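Local coordinates for dihydrodipicolinate synthase family protein (Sinorhizobium meliloti, PDB 4DNH), which is of unknown function but adopts a TIM-barrel fold and may be related to dihydrodipicolinate synthase-type enzymes, at residues E239-R244 with G266-S272; V285-A289 with F301-L305. All coordinates share one frame. Numbering follows the deposited sequence.

Contact 1 of 2, residues E239-R244 with G266-S272; sequences EIVMRR and GDEEGHS
A surface loop of a TIM barrel can be tied to a neighbouring helix by salt bridges, hydrogen bonds and water. Helix 236-243, after strand 226-232, meets the irregular segment G266-S272, which leads into barrel strand 273-276; CA atoms approach to 7.2 Å at R244-G270 and 7.4 Å at R243-S272. G266 leaves helix 260-265 with positive phi. D267 (chi1 p) accepts through OD1 from G270 N (3.0 Å), an Asx motif, while D267 N donates to G270 O (2.7 Å). D267 OD2 accepts from R243 NH2 and R244 NH2, each at 2.9 Å, two salt bridges with weak hydrogen-bond angles. R243, chi1 p then extended, donates from NH1 to S272 OG (3.0 Å) and to L263 O. S272 OG donates to E239 OE2 (2.9 Å), and E239 OE1 is hydrogen-bonded to T254 OG1. A water donates to R243 O (3.3 Å) and H271 O (2.9 Å). One carboxylate oxygen thus serves two guanidinium groups, while S272 OG relays R243 to E239, joining loop and helix through one polar network.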
loop_
_atom_site.group_PDB
_atom_site.type_symbol
_atom_site.label_atom_id
_atom_site.label_comp_id
_atom_site.label_asym_id
_atom_site.label_seq_id
_atom_site.Cartn_x
_atom_site.Cartn_y
_atom_site.Cartn_z
ATOM N N GLU A 239 14.318 -8.359 -5.064
ATOM C CA GLU A 239 13.174 -9.211 -4.773
ATOM C C GLU A 239 13.343 -10.627 -5.362
ATOM O O GLU A 239 13.097 -11.635 -4.680
ATOM C CB GLU A 239 11.869 -8.565 -5.273
ATOM C CG GLU A 239 10.618 -9.271 -4.785
ATOM C CD GLU A 239 9.304 -8.616 -5.211
ATOM O OE1 GLU A 239 9.247 -7.372 -5.348
ATOM O OE2 GLU A 239 8.308 -9.356 -5.390
ATOM N N ILE A 240 13.755 -10.688 -6.626
ATOM C CA ILE A 240 13.913 -11.949 -7.339
ATOM C C ILE A 240 14.948 -12.803 -6.627
ATOM O O ILE A 240 14.721 -13.996 -6.401
ATOM C CB ILE A 240 14.265 -11.729 -8.829
ATOM C CG1 ILE A 240 13.041 -11.132 -9.558
ATOM C CG2 ILE A 240 14.716 -13.029 -9.479
ATOM C CD1 ILE A 240 13.272 -10.702 -10.993
ATOM N N VAL A 241 16.054 -12.174 -6.228
ATOM C CA VAL A 241 17.113 -12.871 -5.495
ATOM C C VAL A 241 16.627 -13.358 -4.133
ATOM O O VAL A 241 17.092 -14.381 -3.631
ATOM C CB VAL A 241 18.405 -12.020 -5.365
ATOM C CG1 VAL A 241 19.409 -12.654 -4.404
ATOM C CG2 VAL A 241 19.051 -11.811 -6.733
HETATM N N MSE A 242 15.666 -12.656 -3.551
HETATM C CA MSE A 242 15.228 -12.997 -2.208
HETATM C C MSE A 242 14.166 -14.048 -2.198
HETATM O O MSE A 242 14.180 -14.934 -1.343
HETATM C CB MSE A 242 14.749 -11.763 -1.475
HETATM C CG MSE A 242 14.917 -12.042 0.007
HETATM SE SE MSE A 242 14.060 -10.555 0.944
HETATM C CE MSE A 242 14.735 -10.992 2.743
ATOM N N ARG A 243 13.244 -13.976 -3.153
ATOM C CA ARG A 243 12.152 -14.946 -3.222
ATOM C C ARG A 243 12.604 -16.380 -3.555
ATOM O O ARG A 243 11.843 -17.332 -3.373
ATOM C CB ARG A 243 11.059 -14.468 -4.180
ATOM C CG ARG A 243 11.449 -14.447 -5.643
ATOM C CD ARG A 243 10.255 -14.054 -6.486
ATOM N NE ARG A 243 10.611 -14.032 -7.895
ATOM C CZ ARG A 243 9.872 -13.500 -8.868
ATOM N NH1 ARG A 243 8.705 -12.928 -8.604
ATOM N NH2 ARG A 243 10.317 -13.536 -10.120
ATOM N N ARG A 244 13.841 -16.518 -4.026
ATOM C CA ARG A 244 14.435 -17.824 -4.360
ATOM C C ARG A 244 15.112 -18.479 -3.150
ATOM O O ARG A 244 15.283 -19.702 -3.113
ATOM C CB ARG A 244 15.412 -17.690 -5.535
ATOM C CG ARG A 244 14.731 -17.337 -6.856
ATOM C CD ARG A 244 15.714 -16.841 -7.923
ATOM N NE ARG A 244 15.021 -16.542 -9.180
ATOM C CZ ARG A 244 15.607 -16.360 -10.360
ATOM N NH1 ARG A 244 16.925 -16.451 -10.493
ATOM N NH2 ARG A 244 14.863 -16.098 -11.423
ATOM N N GLY A 266 5.898 -13.757 -12.489
ATOM C CA GLY A 266 7.057 -14.571 -12.118
ATOM C C GLY A 266 7.929 -15.053 -13.265
ATOM O O GLY A 266 7.682 -14.756 -14.435
ATOM N N ASP A 267 8.967 -15.800 -12.909
ATOM C CA ASP A 267 9.874 -16.380 -13.881
ATOM C C ASP A 267 9.808 -17.902 -13.867
ATOM O O ASP A 267 8.887 -18.492 -13.294
ATOM C CB ASP A 267 11.315 -15.885 -13.659
ATOM C CG ASP A 267 11.672 -15.692 -12.180
ATOM O OD1 ASP A 267 11.317 -16.550 -11.332
ATOM O OD2 ASP A 267 12.339 -14.671 -11.878
ATOM N N GLU A 268 10.797 -18.519 -14.508
ATOM C CA GLU A 268 10.948 -19.964 -14.563
ATOM C C GLU A 268 11.355 -20.595 -13.219
ATOM O O GLU A 268 11.504 -21.817 -13.133
ATOM C CB GLU A 268 11.969 -20.330 -15.655
ATOM C CG GLU A 268 11.491 -20.033 -17.075
ATOM C CD GLU A 268 12.584 -20.141 -18.128
ATOM O OE1 GLU A 268 13.328 -21.149 -18.142
ATOM O OE2 GLU A 268 12.686 -19.214 -18.963
ATOM N N GLU A 269 11.537 -19.771 -12.183
ATOM C CA GLU A 269 11.947 -20.256 -10.854
ATOM C C GLU A 269 10.852 -20.054 -9.813
ATOM O O GLU A 269 10.654 -20.891 -8.931
ATOM C CB GLU A 269 13.249 -19.583 -10.387
ATOM C CG GLU A 269 14.485 -19.867 -11.249
ATOM C CD GLU A 269 15.106 -21.240 -11.011
ATOM O OE1 GLU A 269 14.591 -22.022 -10.178
ATOM O OE2 GLU A 269 16.128 -21.548 -11.666
ATOM N N GLY A 270 10.142 -18.938 -9.922
ATOM C CA GLY A 270 9.054 -18.649 -9.002
ATOM C C GLY A 270 8.244 -17.434 -9.392
ATOM O O GLY A 270 8.533 -16.759 -10.372
ATOM N N HIS A 271 7.209 -17.170 -8.617
ATOM C CA HIS A 271 6.460 -15.936 -8.742
ATOM C C HIS A 271 6.419 -15.245 -7.410
ATOM O O HIS A 271 6.937 -15.775 -6.419
ATOM C CB HIS A 271 5.059 -16.194 -9.300
ATOM C CG HIS A 271 4.270 -17.246 -8.552
ATOM N ND1 HIS A 271 3.736 -17.028 -7.331
ATOM C CD2 HIS A 271 3.893 -18.546 -8.920
ATOM C CE1 HIS A 271 3.078 -18.135 -6.926
ATOM N NE2 HIS A 271 3.172 -19.061 -7.902
ATOM N N SER A 272 5.851 -14.043 -7.366
ATOM C CA SER A 272 5.478 -13.472 -6.074
ATOM C C SER A 272 4.003 -13.107 -5.992
ATOM O O SER A 272 3.344 -12.881 -7.014
ATOM C CB SER A 272 6.389 -12.309 -5.624
ATOM O OG SER A 272 6.884 -11.538 -6.694
HETATM O O HOH W 1 9.145 -17.319 -5.228
#

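Contact 2 of 2, residues V285-A289 with F301-L305; sequences VASAA and FFELL
This is an apolar, buried helix-helix contact within an antiparallel helical hairpin that follows barrel strand 273-276, the eighth and last strand of the TIM barrel. Helix 283-294 supplies V285-A289 and helix 298-305 supplies F301-L305, with a short connection between the two helices. Both segments are helical throughout, held by A289 N to V285 O (2.8 Å) on one side and L305 N to F301 O (2.9 Å) on the other. Their local axes run at 174°, almost exactly antiparallel, and approach to 8.9 Å. The close approach is at A289, a small residue that points its CB toward the partner helix; A289 CA lies 4.6 Å from F301 CA, the nearest pair. Around that methyl group the second helix closes in, with A289 CB 4.0 Å from L304 CB, 4.0 Å from L305 CD1 and 3.9 Å from F301 CD1. L304 (chi1 m, chi2 t) extends its CD1 to 3.9 Å from A288 CB. One turn back, V285 (chi1 t) brings CG1 to 4.1 Å from L305 CD1 and 4.4 Å from L304 CB. L305 departs from a standard well at chi1 (-128°), and its end comes nearer to the first helix than its CB direction suggests. V23 covers V285, A288 and L304 from outside the hairpin. F301, chi1 t, turns its ring edge to the backbone, placing CD1 3.3 Å from A289 O.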
loop_
_atom_site.group_PDB
_atom_site.type_symbol
_atom_site.label_atom_id
_atom_site.label_comp_id
_atom_site.label_asym_id
_atom_site.label_seq_id
_atom_site.Cartn_x
_atom_site.Cartn_y
_atom_site.Cartn_z
ATOM N N VAL A 285 -8.914 -3.192 -12.301
ATOM C CA VAL A 285 -8.030 -3.757 -13.318
ATOM C C VAL A 285 -7.229 -4.910 -12.730
ATOM O O VAL A 285 -7.101 -5.970 -13.357
ATOM C CB VAL A 285 -7.054 -2.686 -13.872
ATOM C CG1 VAL A 285 -6.080 -3.301 -14.863
ATOM C CG2 VAL A 285 -7.821 -1.539 -14.518
ATOM N N ALA A 286 -6.686 -4.701 -11.532
ATOM C CA ALA A 286 -5.891 -5.734 -10.871
ATOM C C ALA A 286 -6.710 -7.006 -10.692
ATOM O O ALA A 286 -6.234 -8.114 -10.975
ATOM C CB ALA A 286 -5.376 -5.238 -9.532
ATOM N N SER A 287 -7.945 -6.826 -10.223
ATOM C CA SER A 287 -8.891 -7.900 -10.068
ATOM C C SER A 287 -9.067 -8.636 -11.400
ATOM O O SER A 287 -8.860 -9.848 -11.470
ATOM C CB SER A 287 -10.224 -7.352 -9.562
ATOM O OG SER A 287 -11.232 -8.354 -9.544
ATOM N N ALA A 288 -9.424 -7.900 -12.452
ATOM C CA ALA A 288 -9.640 -8.494 -13.778
ATOM C C ALA A 288 -8.418 -9.262 -14.273
ATOM O O ALA A 288 -8.552 -10.303 -14.914
ATOM C CB ALA A 288 -10.041 -7.428 -14.788
ATOM N N ALA A 289 -7.233 -8.749 -13.965
ATOM C CA ALA A 289 -5.996 -9.368 -14.423
ATOM C C ALA A 289 -5.603 -10.571 -13.581
ATOM O O ALA A 289 -5.124 -11.563 -14.113
ATOM C CB ALA A 289 -4.878 -8.345 -14.484
ATOM N N PHE A 301 -3.661 -11.148 -18.843
ATOM C CA PHE A 301 -3.033 -10.565 -17.666
ATOM C C PHE A 301 -2.186 -9.337 -18.020
ATOM O O PHE A 301 -2.423 -8.239 -17.481
ATOM C CB PHE A 301 -2.176 -11.618 -16.966
ATOM C CG PHE A 301 -1.357 -11.088 -15.812
ATOM C CD1 PHE A 301 -1.917 -10.952 -14.546
ATOM C CD2 PHE A 301 -0.006 -10.761 -15.985
ATOM C CE1 PHE A 301 -1.156 -10.495 -13.480
ATOM C CE2 PHE A 301 0.759 -10.293 -14.924
ATOM C CZ PHE A 301 0.186 -10.163 -13.671
ATOM N N PHE A 302 -1.216 -9.522 -18.924
ATOM C CA PHE A 302 -0.323 -8.440 -19.345
ATOM C C PHE A 302 -1.050 -7.355 -20.140
ATOM O O PHE A 302 -0.773 -6.173 -19.950
ATOM C CB PHE A 302 0.873 -8.972 -20.152
ATOM C CG PHE A 302 1.908 -9.692 -19.321
ATOM C CD1 PHE A 302 2.684 -9.003 -18.391
ATOM C CD2 PHE A 302 2.124 -11.062 -19.488
ATOM C CE1 PHE A 302 3.634 -9.658 -17.626
ATOM C CE2 PHE A 302 3.080 -11.732 -18.726
ATOM C CZ PHE A 302 3.835 -11.024 -17.794
ATOM N N GLU A 303 -1.975 -7.754 -21.015
ATOM C CA GLU A 303 -2.791 -6.804 -21.775
ATOM C C GLU A 303 -3.522 -5.831 -20.853
ATOM O O GLU A 303 -3.656 -4.655 -21.177
ATOM C CB GLU A 303 -3.829 -7.534 -22.631
ATOM C CG GLU A 303 -3.333 -8.021 -23.984
ATOM C CD GLU A 303 -4.345 -8.914 -24.702
ATOM O OE1 GLU A 303 -5.520 -8.969 -24.261
ATOM O OE2 GLU A 303 -3.968 -9.565 -25.707
ATOM N N LEU A 304 -4.011 -6.347 -19.724
ATOM C CA LEU A 304 -4.716 -5.551 -18.733
ATOM C C LEU A 304 -3.760 -4.738 -17.835
ATOM O O LEU A 304 -4.006 -3.554 -17.558
ATOM C CB LEU A 304 -5.618 -6.451 -17.876
ATOM C CG LEU A 304 -6.896 -7.075 -18.489
ATOM C CD1 LEU A 304 -7.423 -8.201 -17.621
ATOM C CD2 LEU A 304 -8.009 -6.058 -18.725
ATOM N N LEU A 305 -2.662 -5.359 -17.401
ATOM C CA LEU A 305 -1.823 -4.753 -16.378
ATOM C C LEU A 305 -0.727 -3.850 -16.924
ATOM O O LEU A 305 -0.513 -2.756 -16.390
ATOM C CB LEU A 305 -1.252 -5.823 -15.459
ATOM C CG LEU A 305 -1.401 -5.699 -13.940
ATOM C CD1 LEU A 305 -2.733 -5.115 -13.467
ATOM C CD2 LEU A 305 -1.163 -7.050 -13.287
#

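The two contacts contrast polar and apolar ways of joining peripheral elements of one barrel. Contact 1 is polar and near the surface, whereas contact 2 is largely buried and apolar. They follow one another along the chain, on either side of barrel strand 273-276, with centres about 20 Å apart and nearest atoms about 6 Å apart, so they do not touch. Helix 260-265 touches both contacts: the backbone O of L263 accepts a hydrogen bond from R243 NH1, and its side chain touches E239 and I240, while A265 touches F301 and F302, and Y260 touches L305. No ligand or catalytic residue is established here, so neither contact can be assigned to an active site.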